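Local coordinates for protein tryptophan--tRNA ligase (Campylobacter jejuni subsp. jejuni, PDB 3TZL) that probably charges tRNA(Trp) with tryptophan at the expense of ATP, and here holds tryptophan and ADP in its active site, at residues Phe38-Tyr44 against Ser77-Ser83; Ile18-Phe22 against Ile238-Phe242; Leu104-Tyr110 against Leu124-Val129. All blocks are in the same frame, centred on the assembly; numbering follows the deposited sequence.

Contact 1: residues Phe38-Tyr44 against Ser77-Ser83; sequences FMFIANY and SVFWLQS. With TRP (tryptophan), chain J.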
loop_
_atom_site.group_PDB
_atom_site.type_symbol
_atom_site.label_atom_id
_atom_site.label_comp_id
_atom_site.label_asym_id
_atom_site.label_seq_id
_atom_site.Cartn_x
_atom_site.Cartn_y
_atom_site.Cartn_z
ATOM N N PHE B 38 14.117 -12.461 -13.436
ATOM C CA PHE B 38 13.811 -12.015 -12.072
ATOM C C PHE B 38 12.594 -12.799 -11.609
ATOM O O PHE B 38 11.582 -12.808 -12.298
ATOM C CB PHE B 38 13.456 -10.518 -12.050
ATOM C CG PHE B 38 14.653 -9.602 -12.067
ATOM C CD1 PHE B 38 14.792 -8.606 -11.120
ATOM C CD2 PHE B 38 15.654 -9.760 -13.013
ATOM C CE1 PHE B 38 15.903 -7.757 -11.131
ATOM C CE2 PHE B 38 16.775 -8.916 -13.018
ATOM C CZ PHE B 38 16.886 -7.918 -12.073
HETATM N N MSE B 39 12.666 -13.449 -10.452
HETATM C CA MSE B 39 11.531 -14.246 -9.994
HETATM C C MSE B 39 11.364 -13.997 -8.521
HETATM O O MSE B 39 12.346 -14.014 -7.778
HETATM C CB MSE B 39 11.774 -15.742 -10.223
HETATM C CG MSE B 39 11.580 -16.229 -11.666
HETATM SE SE MSE B 39 12.915 -17.584 -12.104
HETATM C CE MSE B 39 14.385 -16.372 -11.709
ATOM N N PHE B 40 10.129 -13.768 -8.082
ATOM C CA PHE B 40 9.903 -13.546 -6.667
ATOM C C PHE B 40 8.707 -14.341 -6.192
ATOM O O PHE B 40 7.785 -14.598 -6.969
ATOM C CB PHE B 40 9.725 -12.054 -6.353
ATOM C CG PHE B 40 8.545 -11.420 -7.040
ATOM C CD1 PHE B 40 7.321 -11.348 -6.398
ATOM C CD2 PHE B 40 8.663 -10.905 -8.326
ATOM C CE1 PHE B 40 6.229 -10.780 -7.020
ATOM C CE2 PHE B 40 7.570 -10.327 -8.967
ATOM C CZ PHE B 40 6.349 -10.264 -8.308
ATOM N N ILE B 41 8.759 -14.760 -4.928
ATOM C CA ILE B 41 7.627 -15.386 -4.270
ATOM C C ILE B 41 6.678 -14.259 -3.862
ATOM O O ILE B 41 7.012 -13.439 -3.019
ATOM C CB ILE B 41 8.064 -16.145 -2.995
ATOM C CG1 ILE B 41 9.164 -17.167 -3.321
ATOM C CG2 ILE B 41 6.867 -16.845 -2.349
ATOM C CD1 ILE B 41 8.702 -18.214 -4.309
ATOM N N ALA B 42 5.502 -14.222 -4.462
ATOM C CA ALA B 42 4.621 -13.073 -4.321
ATOM C C ALA B 42 3.824 -13.203 -3.060
ATOM O O ALA B 42 2.626 -13.438 -3.121
ATOM C CB ALA B 42 3.675 -12.982 -5.526
ATOM N N ASN B 43 4.471 -13.048 -1.914
ATOM C CA ASN B 43 3.762 -13.269 -0.660
ATOM C C ASN B 43 2.779 -12.162 -0.248
ATOM O O ASN B 43 1.818 -12.454 0.465
ATOM C CB ASN B 43 4.697 -13.700 0.499
ATOM C CG ASN B 43 5.690 -12.621 0.928
ATOM O OD1 ASN B 43 6.185 -11.851 0.111
ATOM N ND2 ASN B 43 6.015 -12.599 2.227
ATOM N N TYR B 44 2.990 -10.914 -0.684
ATOM C CA TYR B 44 1.980 -9.874 -0.367
ATOM C C TYR B 44 0.674 -10.255 -1.031
ATOM O O TYR B 44 -0.388 -10.190 -0.421
ATOM C CB TYR B 44 2.396 -8.471 -0.833
ATOM C CG TYR B 44 3.414 -7.778 0.048
ATOM C CD1 TYR B 44 3.356 -7.866 1.428
ATOM C CD2 TYR B 44 4.434 -7.028 -0.515
ATOM C CE1 TYR B 44 4.289 -7.204 2.222
ATOM C CE2 TYR B 44 5.367 -6.379 0.256
ATOM C CZ TYR B 44 5.299 -6.468 1.618
ATOM O OH TYR B 44 6.250 -5.797 2.362
ATOM N N SER B 77 20.192 -15.886 -11.666
ATOM C CA SER B 77 18.929 -15.138 -11.645
ATOM C C SER B 77 18.779 -14.302 -10.389
ATOM O O SER B 77 19.587 -14.401 -9.478
ATOM C CB SER B 77 17.754 -16.108 -11.701
ATOM O OG SER B 77 17.795 -16.891 -12.876
ATOM N N VAL B 78 17.733 -13.481 -10.338
ATOM C CA VAL B 78 17.436 -12.723 -9.128
ATOM C C VAL B 78 16.160 -13.278 -8.545
ATOM O O VAL B 78 15.108 -13.203 -9.169
ATOM C CB VAL B 78 17.352 -11.214 -9.393
ATOM C CG1 VAL B 78 16.962 -10.464 -8.137
ATOM C CG2 VAL B 78 18.709 -10.711 -9.933
ATOM N N PHE B 79 16.281 -13.879 -7.361
ATOM C CA PHE B 79 15.196 -14.640 -6.759
ATOM C C PHE B 79 14.980 -14.247 -5.302
ATOM O O PHE B 79 15.850 -14.446 -4.466
ATOM C CB PHE B 79 15.513 -16.127 -6.855
ATOM C CG PHE B 79 14.479 -17.015 -6.226
ATOM C CD1 PHE B 79 13.230 -17.168 -6.808
ATOM C CD2 PHE B 79 14.767 -17.720 -5.064
ATOM C CE1 PHE B 79 12.277 -17.998 -6.236
ATOM C CE2 PHE B 79 13.817 -18.559 -4.490
ATOM C CZ PHE B 79 12.570 -18.696 -5.081
ATOM N N TRP B 80 13.809 -13.710 -4.997
ATOM C CA TRP B 80 13.581 -13.166 -3.674
ATOM C C TRP B 80 12.136 -13.314 -3.244
ATOM O O TRP B 80 11.287 -13.733 -4.015
ATOM C CB TRP B 80 14.032 -11.691 -3.604
ATOM C CG TRP B 80 13.114 -10.689 -4.242
ATOM C CD1 TRP B 80 12.261 -9.839 -3.601
ATOM C CD2 TRP B 80 12.973 -10.415 -5.648
ATOM N NE1 TRP B 80 11.596 -9.056 -4.519
ATOM C CE2 TRP B 80 12.012 -9.395 -5.781
ATOM C CE3 TRP B 80 13.559 -10.944 -6.804
ATOM C CZ2 TRP B 80 11.630 -8.881 -7.024
ATOM C CZ3 TRP B 80 13.177 -10.435 -8.037
ATOM C CH2 TRP B 80 12.219 -9.416 -8.136
ATOM N N LEU B 81 11.899 -13.015 -1.975
ATOM C CA LEU B 81 10.579 -13.041 -1.368
ATOM C C LEU B 81 10.068 -11.605 -1.395
ATOM O O LEU B 81 10.721 -10.705 -0.887
ATOM C CB LEU B 81 10.693 -13.520 0.076
ATOM C CG LEU B 81 9.436 -13.591 0.943
ATOM C CD1 LEU B 81 8.536 -14.667 0.399
ATOM C CD2 LEU B 81 9.832 -13.897 2.386
ATOM N N GLN B 82 8.908 -11.405 -1.993
ATOM C CA GLN B 82 8.416 -10.068 -2.317
ATOM C C GLN B 82 8.506 -9.080 -1.150
ATOM O O GLN B 82 8.994 -7.964 -1.293
ATOM C CB GLN B 82 6.966 -10.189 -2.755
ATOM C CG GLN B 82 6.362 -8.917 -3.296
ATOM C CD GLN B 82 4.904 -9.101 -3.558
ATOM O OE1 GLN B 82 4.287 -10.035 -3.029
ATOM N NE2 GLN B 82 4.340 -8.245 -4.395
ATOM N N SER B 83 8.049 -9.517 0.011
ATOM C CA SER B 83 8.037 -8.692 1.215
ATOM C C SER B 83 9.412 -8.337 1.798
ATOM O O SER B 83 9.478 -7.594 2.776
ATOM C CB SER B 83 7.216 -9.400 2.280
ATOM O OG SER B 83 7.895 -10.557 2.720
HETATM N N TRP J . -0.693 -12.205 -10.182
HETATM C CA TRP J . 0.260 -13.283 -10.462
HETATM C C TRP J . -0.415 -14.646 -10.372
HETATM O O TRP J . 0.150 -15.668 -10.775
HETATM C CB TRP J . 1.465 -13.219 -9.506
HETATM C CG TRP J . 2.203 -11.918 -9.614
HETATM C CD1 TRP J . 2.256 -10.910 -8.689
HETATM C CD2 TRP J . 2.956 -11.475 -10.742
HETATM N NE1 TRP J . 3.019 -9.865 -9.174
HETATM C CE2 TRP J . 3.452 -10.187 -10.437
HETATM C CE3 TRP J . 3.261 -12.044 -11.987
HETATM C CZ2 TRP J . 4.248 -9.466 -11.329
HETATM C CZ3 TRP J . 4.048 -11.321 -12.876
HETATM C CH2 TRP J . 4.536 -10.050 -12.538
HETATM O OXT TRP J . -1.547 -14.734 -9.890
#

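Contact 2: residues Ile18-Phe22 against Ile238-Phe242; sequences IGNYF and IAKLF. With ADP (adenosine-5'-diphosphate), chain I.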
loop_
_atom_site.group_PDB
_atom_site.type_symbol
_atom_site.label_atom_id
_atom_site.label_comp_id
_atom_site.label_asym_id
_atom_site.label_seq_id
_atom_site.Cartn_x
_atom_site.Cartn_y
_atom_site.Cartn_z
ATOM N N ILE B 18 3.666 -32.781 -11.349
ATOM C CA ILE B 18 4.525 -32.851 -12.535
ATOM C C ILE B 18 3.983 -32.045 -13.718
ATOM O O ILE B 18 4.700 -31.797 -14.682
ATOM C CB ILE B 18 4.836 -34.294 -12.941
ATOM C CG1 ILE B 18 3.553 -35.059 -13.267
ATOM C CG2 ILE B 18 5.613 -35.001 -11.822
ATOM C CD1 ILE B 18 3.827 -36.454 -13.906
ATOM N N GLY B 19 2.721 -31.629 -13.630
ATOM C CA GLY B 19 2.134 -30.757 -14.630
ATOM C C GLY B 19 2.669 -29.333 -14.520
ATOM O O GLY B 19 2.972 -28.693 -15.524
ATOM N N ASN B 20 2.777 -28.833 -13.294
ATOM C CA ASN B 20 3.426 -27.547 -13.058
ATOM C C ASN B 20 4.864 -27.597 -13.532
ATOM O O ASN B 20 5.371 -26.640 -14.109
ATOM C CB ASN B 20 3.391 -27.185 -11.571
ATOM C CG ASN B 20 1.984 -27.116 -11.026
ATOM O OD1 ASN B 20 1.623 -27.872 -10.127
ATOM N ND2 ASN B 20 1.174 -26.207 -11.570
ATOM N N TYR B 21 5.519 -28.727 -13.293
ATOM C CA TYR B 21 6.923 -28.855 -13.648
ATOM C C TYR B 21 7.153 -28.855 -15.145
ATOM O O TYR B 21 7.868 -28.004 -15.671
ATOM C CB TYR B 21 7.550 -30.104 -13.038
ATOM C CG TYR B 21 9.009 -30.201 -13.397
ATOM C CD1 TYR B 21 9.910 -29.262 -12.921
ATOM C CD2 TYR B 21 9.476 -31.191 -14.230
ATOM C CE1 TYR B 21 11.236 -29.308 -13.250
ATOM C CE2 TYR B 21 10.820 -31.254 -14.567
ATOM C CZ TYR B 21 11.692 -30.301 -14.069
ATOM O OH TYR B 21 13.027 -30.333 -14.384
ATOM N N PHE B 22 6.563 -29.823 -15.835
ATOM C CA PHE B 22 6.827 -29.975 -17.259
ATOM C C PHE B 22 6.060 -28.951 -18.078
ATOM O O PHE B 22 6.385 -28.709 -19.241
ATOM C CB PHE B 22 6.506 -31.403 -17.731
ATOM C CG PHE B 22 7.461 -32.445 -17.199
ATOM C CD1 PHE B 22 8.749 -32.540 -17.702
ATOM C CD2 PHE B 22 7.074 -33.313 -16.186
ATOM C CE1 PHE B 22 9.642 -33.489 -17.204
ATOM C CE2 PHE B 22 7.953 -34.266 -15.687
ATOM C CZ PHE B 22 9.239 -34.351 -16.195
ATOM N N ILE B 238 2.585 -40.683 -19.369
ATOM C CA ILE B 238 3.263 -40.031 -18.256
ATOM C C ILE B 238 4.743 -40.432 -18.153
ATOM O O ILE B 238 5.596 -39.603 -17.836
ATOM C CB ILE B 238 2.543 -40.293 -16.922
ATOM C CG1 ILE B 238 1.145 -39.674 -16.947
ATOM C CG2 ILE B 238 3.329 -39.704 -15.744
ATOM C CD1 ILE B 238 0.289 -40.128 -15.800
ATOM N N ALA B 239 5.051 -41.692 -18.440
ATOM C CA ALA B 239 6.440 -42.147 -18.412
ATOM C C ALA B 239 7.309 -41.389 -19.421
ATOM O O ALA B 239 8.481 -41.126 -19.147
ATOM C CB ALA B 239 6.524 -43.638 -18.660
ATOM N N LYS B 240 6.730 -41.045 -20.571
ATOM C CA LYS B 240 7.444 -40.350 -21.648
ATOM C C LYS B 240 8.195 -39.118 -21.161
ATOM O O LYS B 240 9.271 -38.798 -21.670
ATOM C CB LYS B 240 6.477 -39.915 -22.755
ATOM C CG LYS B 240 5.857 -41.048 -23.540
ATOM C CD LYS B 240 4.758 -40.540 -24.466
ATOM C CE LYS B 240 5.316 -39.673 -25.587
ATOM N NZ LYS B 240 6.091 -40.483 -26.568
ATOM N N LEU B 241 7.612 -38.442 -20.174
ATOM C CA LEU B 241 8.122 -37.181 -19.659
ATOM C C LEU B 241 9.486 -37.344 -19.017
ATOM O O LEU B 241 10.265 -36.392 -18.930
ATOM C CB LEU B 241 7.151 -36.625 -18.611
ATOM C CG LEU B 241 5.719 -36.332 -19.054
ATOM C CD1 LEU B 241 4.863 -35.978 -17.859
ATOM C CD2 LEU B 241 5.711 -35.191 -20.066
ATOM N N PHE B 242 9.759 -38.554 -18.552
ATOM C CA PHE B 242 10.957 -38.838 -17.780
ATOM C C PHE B 242 11.972 -39.630 -18.596
ATOM O O PHE B 242 13.054 -39.957 -18.099
ATOM C CB PHE B 242 10.584 -39.630 -16.515
ATOM C CG PHE B 242 9.562 -38.936 -15.639
ATOM C CD1 PHE B 242 9.964 -38.067 -14.629
ATOM C CD2 PHE B 242 8.205 -39.158 -15.824
ATOM C CE1 PHE B 242 9.035 -37.438 -13.827
ATOM C CE2 PHE B 242 7.266 -38.523 -15.020
ATOM C CZ PHE B 242 7.681 -37.671 -14.025
HETATM P PB ADP I . -4.089 -26.503 -11.318
HETATM O O1B ADP I . -3.666 -27.882 -10.893
HETATM O O2B ADP I . -4.358 -25.568 -10.165
HETATM O O3B ADP I . -5.149 -26.442 -12.399
HETATM P PA ADP I . -2.114 -24.506 -11.642
HETATM O O1A ADP I . -1.209 -24.699 -10.451
HETATM O O2A ADP I . -3.205 -23.457 -11.571
HETATM O O3A ADP I . -2.744 -25.955 -12.002
HETATM O "O5'" ADP I . -1.192 -24.194 -12.931
HETATM C "C5'" ADP I . -0.056 -23.334 -12.835
HETATM C "C4'" ADP I . 0.769 -23.425 -14.115
HETATM O "O4'" ADP I . 1.224 -24.763 -14.337
HETATM C "C3'" ADP I . -0.047 -23.017 -15.328
HETATM O "O3'" ADP I . 0.408 -21.741 -15.784
HETATM C "C2'" ADP I . 0.202 -24.080 -16.380
HETATM O "O2'" ADP I . 1.013 -23.557 -17.437
HETATM C "C1'" ADP I . 0.983 -25.179 -15.686
HETATM N N9 ADP I . 0.208 -26.450 -15.692
HETATM C C8 ADP I . -0.639 -26.874 -14.728
HETATM N N7 ADP I . -1.182 -28.083 -15.032
HETATM C C5 ADP I . -0.670 -28.451 -16.220
HETATM C C6 ADP I . -0.818 -29.618 -17.119
HETATM N N6 ADP I . -1.643 -30.644 -16.788
HETATM N N1 ADP I . -0.105 -29.615 -18.270
HETATM C C2 ADP I . 0.710 -28.592 -18.603
HETATM N N3 ADP I . 0.894 -27.500 -17.835
HETATM C C4 ADP I . 0.241 -27.376 -16.653
#

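Contact 3: residues Leu104-Tyr110 against Leu124-Val129; sequences LERAHSY and LFSYPV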
loop_
_atom_site.group_PDB
_atom_site.type_symbol
_atom_site.label_atom_id
_atom_site.label_comp_id
_atom_site.label_asym_id
_atom_site.label_seq_id
_atom_site.Cartn_x
_atom_site.Cartn_y
_atom_site.Cartn_z
ATOM N N LEU B 104 -9.561 -0.361 -12.691
ATOM C CA LEU B 104 -9.601 -1.436 -11.700
ATOM C C LEU B 104 -10.994 -2.029 -11.629
ATOM O O LEU B 104 -11.144 -3.214 -11.352
ATOM C CB LEU B 104 -9.156 -0.939 -10.308
ATOM C CG LEU B 104 -7.719 -0.417 -10.176
ATOM C CD1 LEU B 104 -7.481 0.182 -8.801
ATOM C CD2 LEU B 104 -6.691 -1.516 -10.468
ATOM N N GLU B 105 -12.008 -1.196 -11.875
ATOM C CA GLU B 105 -13.391 -1.661 -11.916
ATOM C C GLU B 105 -13.614 -2.614 -13.082
ATOM O O GLU B 105 -14.506 -3.462 -13.033
ATOM C CB GLU B 105 -14.370 -0.483 -12.005
ATOM C CG GLU B 105 -14.474 0.318 -10.715
ATOM C CD GLU B 105 -15.157 1.665 -10.893
ATOM O OE1 GLU B 105 -15.575 1.992 -12.025
ATOM O OE2 GLU B 105 -15.273 2.405 -9.892
ATOM N N ARG B 106 -12.807 -2.482 -14.130
ATOM C CA ARG B 106 -12.956 -3.344 -15.296
ATOM C C ARG B 106 -12.104 -4.614 -15.226
ATOM O O ARG B 106 -12.252 -5.507 -16.057
ATOM C CB ARG B 106 -12.664 -2.572 -16.588
ATOM C CG ARG B 106 -13.746 -1.575 -16.948
ATOM C CD ARG B 106 -13.409 -0.807 -18.204
ATOM N NE ARG B 106 -13.595 0.620 -17.980
ATOM C CZ ARG B 106 -12.615 1.511 -18.009
ATOM N NH1 ARG B 106 -11.375 1.131 -18.280
ATOM N NH2 ARG B 106 -12.882 2.789 -17.785
ATOM N N ALA B 107 -11.206 -4.688 -14.250
ATOM C CA ALA B 107 -10.372 -5.875 -14.080
ATOM C C ALA B 107 -11.270 -7.093 -13.864
ATOM O O ALA B 107 -12.162 -7.081 -13.009
ATOM C CB ALA B 107 -9.422 -5.692 -12.900
ATOM N N HIS B 108 -11.057 -8.129 -14.663
ATOM C CA HIS B 108 -11.913 -9.301 -14.613
ATOM C C HIS B 108 -11.843 -9.975 -13.252
ATOM O O HIS B 108 -12.849 -10.456 -12.742
ATOM C CB HIS B 108 -11.548 -10.275 -15.730
ATOM C CG HIS B 108 -11.986 -9.816 -17.084
ATOM N ND1 HIS B 108 -13.316 -9.671 -17.426
ATOM C CD2 HIS B 108 -11.274 -9.462 -18.180
ATOM C CE1 HIS B 108 -13.403 -9.251 -18.676
ATOM N NE2 HIS B 108 -12.179 -9.115 -19.156
ATOM N N SER B 109 -10.670 -9.973 -12.647
ATOM C CA SER B 109 -10.499 -10.580 -11.344
ATOM C C SER B 109 -11.426 -9.967 -10.299
ATOM O O SER B 109 -11.862 -10.636 -9.400
ATOM C CB SER B 109 -9.035 -10.528 -10.891
ATOM O OG SER B 109 -8.402 -9.294 -11.199
ATOM N N TYR B 110 -11.742 -8.695 -10.440
ATOM C CA TYR B 110 -12.684 -8.030 -9.540
ATOM C C TYR B 110 -14.121 -8.160 -10.050
ATOM O O TYR B 110 -15.030 -8.472 -9.281
ATOM C CB TYR B 110 -12.309 -6.556 -9.351
ATOM C CG TYR B 110 -13.371 -5.712 -8.672
ATOM C CD1 TYR B 110 -13.508 -5.711 -7.290
ATOM C CD2 TYR B 110 -14.222 -4.896 -9.415
ATOM C CE1 TYR B 110 -14.471 -4.941 -6.661
ATOM C CE2 TYR B 110 -15.190 -4.106 -8.790
ATOM C CZ TYR B 110 -15.308 -4.138 -7.410
ATOM O OH TYR B 110 -16.265 -3.366 -6.774
ATOM N N LEU B 124 -8.512 -7.194 -2.917
ATOM C CA LEU B 124 -8.777 -7.810 -4.220
ATOM C C LEU B 124 -8.861 -6.769 -5.324
ATOM O O LEU B 124 -8.328 -6.967 -6.402
ATOM C CB LEU B 124 -10.083 -8.610 -4.209
ATOM C CG LEU B 124 -10.439 -9.254 -5.557
ATOM C CD1 LEU B 124 -9.345 -10.210 -6.004
ATOM C CD2 LEU B 124 -11.777 -9.966 -5.508
ATOM N N PHE B 125 -9.554 -5.675 -5.043
ATOM C CA PHE B 125 -9.725 -4.573 -5.979
ATOM C C PHE B 125 -8.383 -3.926 -6.330
ATOM O O PHE B 125 -8.136 -3.552 -7.482
ATOM C CB PHE B 125 -10.646 -3.531 -5.330
ATOM C CG PHE B 125 -10.993 -2.370 -6.215
ATOM C CD1 PHE B 125 -11.913 -2.511 -7.229
ATOM C CD2 PHE B 125 -10.426 -1.122 -6.000
ATOM C CE1 PHE B 125 -12.253 -1.429 -8.042
ATOM C CE2 PHE B 125 -10.756 -0.046 -6.802
ATOM C CZ PHE B 125 -11.672 -0.199 -7.824
ATOM N N SER B 126 -7.515 -3.810 -5.331
ATOM C CA SER B 126 -6.284 -3.037 -5.454
ATOM C C SER B 126 -5.078 -3.828 -5.946
ATOM O O SER B 126 -4.077 -3.243 -6.346
ATOM C CB SER B 126 -5.923 -2.412 -4.114
ATOM O OG SER B 126 -7.001 -1.651 -3.605
ATOM N N TYR B 127 -5.143 -5.151 -5.912
ATOM C CA TYR B 127 -3.938 -5.904 -6.255
ATOM C C TYR B 127 -3.316 -5.704 -7.643
ATOM O O TYR B 127 -2.111 -5.857 -7.770
ATOM C CB TYR B 127 -4.046 -7.379 -5.868
ATOM C CG TYR B 127 -4.504 -8.320 -6.944
ATOM C CD1 TYR B 127 -3.615 -8.837 -7.883
ATOM C CD2 TYR B 127 -5.818 -8.740 -6.986
ATOM C CE1 TYR B 127 -4.050 -9.730 -8.859
ATOM C CE2 TYR B 127 -6.260 -9.623 -7.954
ATOM C CZ TYR B 127 -5.381 -10.114 -8.883
ATOM O OH TYR B 127 -5.859 -11.004 -9.818
ATOM N N PRO B 128 -4.121 -5.367 -8.678
ATOM C CA PRO B 128 -3.472 -5.002 -9.946
ATOM C C PRO B 128 -2.518 -3.817 -9.826
ATOM O O PRO B 128 -1.578 -3.744 -10.616
ATOM C CB PRO B 128 -4.652 -4.603 -10.841
ATOM C CG PRO B 128 -5.800 -5.404 -10.309
ATOM C CD PRO B 128 -5.588 -5.450 -8.829
ATOM N N VAL B 129 -2.748 -2.912 -8.874
ATOM C CA VAL B 129 -1.823 -1.798 -8.674
ATOM C C VAL B 129 -0.519 -2.278 -8.021
ATOM O O VAL B 129 0.570 -1.829 -8.387
ATOM C CB VAL B 129 -2.444 -0.647 -7.827
ATOM C CG1 VAL B 129 -1.504 0.553 -7.805
ATOM C CG2 VAL B 129 -3.788 -0.222 -8.395
HETATM O O HOH W 1 -9.236 -4.390 -9.707
HETATM O O HOH W 2 -8.841 -7.487 -9.417
#

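Contact 1: residues Phe38-Tyr44 against Ser77-Ser83
Strands 38-41 and 78-81 run parallel, their axes 4.6 Å apart at closest approach and crossing at -16°. Four backbone hydrogen bonds pass between them: Met39 N to Val78 O (2.8 Å), Trp80 N to Met39 O (3.2 Å), Ile41 N to Trp80 O (2.9 Å) and Gln82 N to Ile41 O (3.0 Å). Ile41 O also accepts Asn43 N at 2.8 Å in an inverse gamma turn centred on Ala42, which bends the chain out of the strand.

Bulky apolar residues suit both faces of this buried sheet. On one, Val78 CB lies over the Phe38 ring, 4.0 Å from its centroid, and Phe40 CB rests 3.6 Å above the six-membered ring centroid of Trp80; helix 291-320 covers much of this side. On the other, Met39 (modelled as selenomethionine), Ile41, Phe79 and Leu81 meet, with Ile41 CB 3.7 Å from Leu81 CD1; Ile41, Phe79 and Leu81 also reach helix 53-70.

Beyond the strands, amides take over. Asn43 pairs twice with Ser83, its OD1 accepting Ser83 N (3.0 Å) and its ND2 donating to Ser83 OG (2.8 Å). Gln82 OE1 receives Tyr44 N (2.8 Å), while its NE2 holds Asp134, itself bonded to the substrate. The Tyr44 hydroxyl binds Glu90 of the second subunit.

Phe40 CZ approaches NE1 of bound tryptophan at 3.5 Å. Parallel strands joined through helix 53-70 form a beta-alpha-beta crossover of the class I synthetase Rossmann fold, with the amino-acid pocket at their C-terminal ends.

Contact 2: residues Ile18-Phe22 against Ile238-Phe242
Apolar contacts carry this meeting of the start of helix 18-30 with residues 238-242, burying 252 Å² in all. Ile18 is the branched aliphatic wedge: its CD1 lies 3.8 Å from Ile238 CG2 and 4.1 Å from Leu241 CD1, while its CG2 sits 4.0 Å from Phe242 CZ, at the edge of that ring.

Aromatic contacts centre on Phe22, one turn further on. Its flat ring serves two neighbours at once. One face receives Leu241 CB, a CH-pi contact 3.9 Å from the centroid, and its edge points into the face of Phe242 in a T-shaped pair with centroids 5.2 Å apart and planes at 87°. Phe242 continues the cluster toward Tyr276 and Phe277.

Polar bonding turns to the nucleotide instead. Asn20 ND2 donates to ADP O1A (3.0 Å) and to ADP O4' (3.1 Å). Gly19 suits its place because a beta carbon there would crowd the adenine; its O already lies 3.2 Å from ADP C4.

The helix offers one side to the nucleotide, another to the apolar cluster. Ile18, Gly19 and Asn20 fall in the region matching the HIGH signature, here His-Ile-Gly-Asn, and Ile18 touches Met193 of KMSKS, the other class I nucleotide-site motif.

Contact 3: residues Leu104-Tyr110 against Leu124-Val129
Leu124 CD2 lies 4.0 Å from Ser109 O, and Leu124 O accepts a water at 3.1 Å that is also bonded, at 2.6 Å, to Ser109 OG, which pairs with His152 as well.

Phe125 gives the largest area to the contact, a flat ring filling the gap between two helices. Leu104 CB sits over one face, 4.0 Å from the ring centroid, and the edge of Phe125 points at the face of Tyr110 in a T-shaped pair with centroids 4.8 Å apart and planes at 75°. A second water bridges Phe125 O (2.6 Å) and Leu104 O (2.8 Å), donating to both. Phe125 also packs on Met101 of the second subunit. The helices belong to the insertion between the two halves of the Rossmann fold, which in tryptophanyl-tRNA synthetases builds much of the dimer interface.

The Tyr127 ring lies between Ser109 and the bound tryptophan, its side chain about 4 Å from the ligand at the nearest atoms.

Pro128 has no amide hydrogen to offer Leu124 O, so the helix kinks here and the two waters take up Leu124 O and Phe125 O. The compact proline ring fits against apolar partners: Pro128 CB lies 3.7 Å from Leu104 CD2.

Val129 N bonds to Ser126 O at 2.9 Å, and its CG2 touches Leu104 CD1 at 3.7 Å, while the same side chain leans on Tyr92 and Leu95 of helix 87-96.

Overall arrangement
From the N terminus, helix 18-30 opens contact 2, which closes only at residues 238-242, so its long loop encloses the other two. Inside it, contact 1 begins with strand 36-41, passes through helix 53-70 and closes at strand 78-81. Contact 3 follows in series, closing a short loop between residues 104-110 and 124-129; none of the three cross. Contact 1 knits the parallel sheet, contact 2 ties the start of helix 18-30 to the region around the C-terminal end of helix 234-239, and contact 3 folds the helical insertion. Contacts 2 and 3 lie on opposite sides of the chain's centre, their centres 34 Å apart, while contacts 1 and 3 both touch the second subunit.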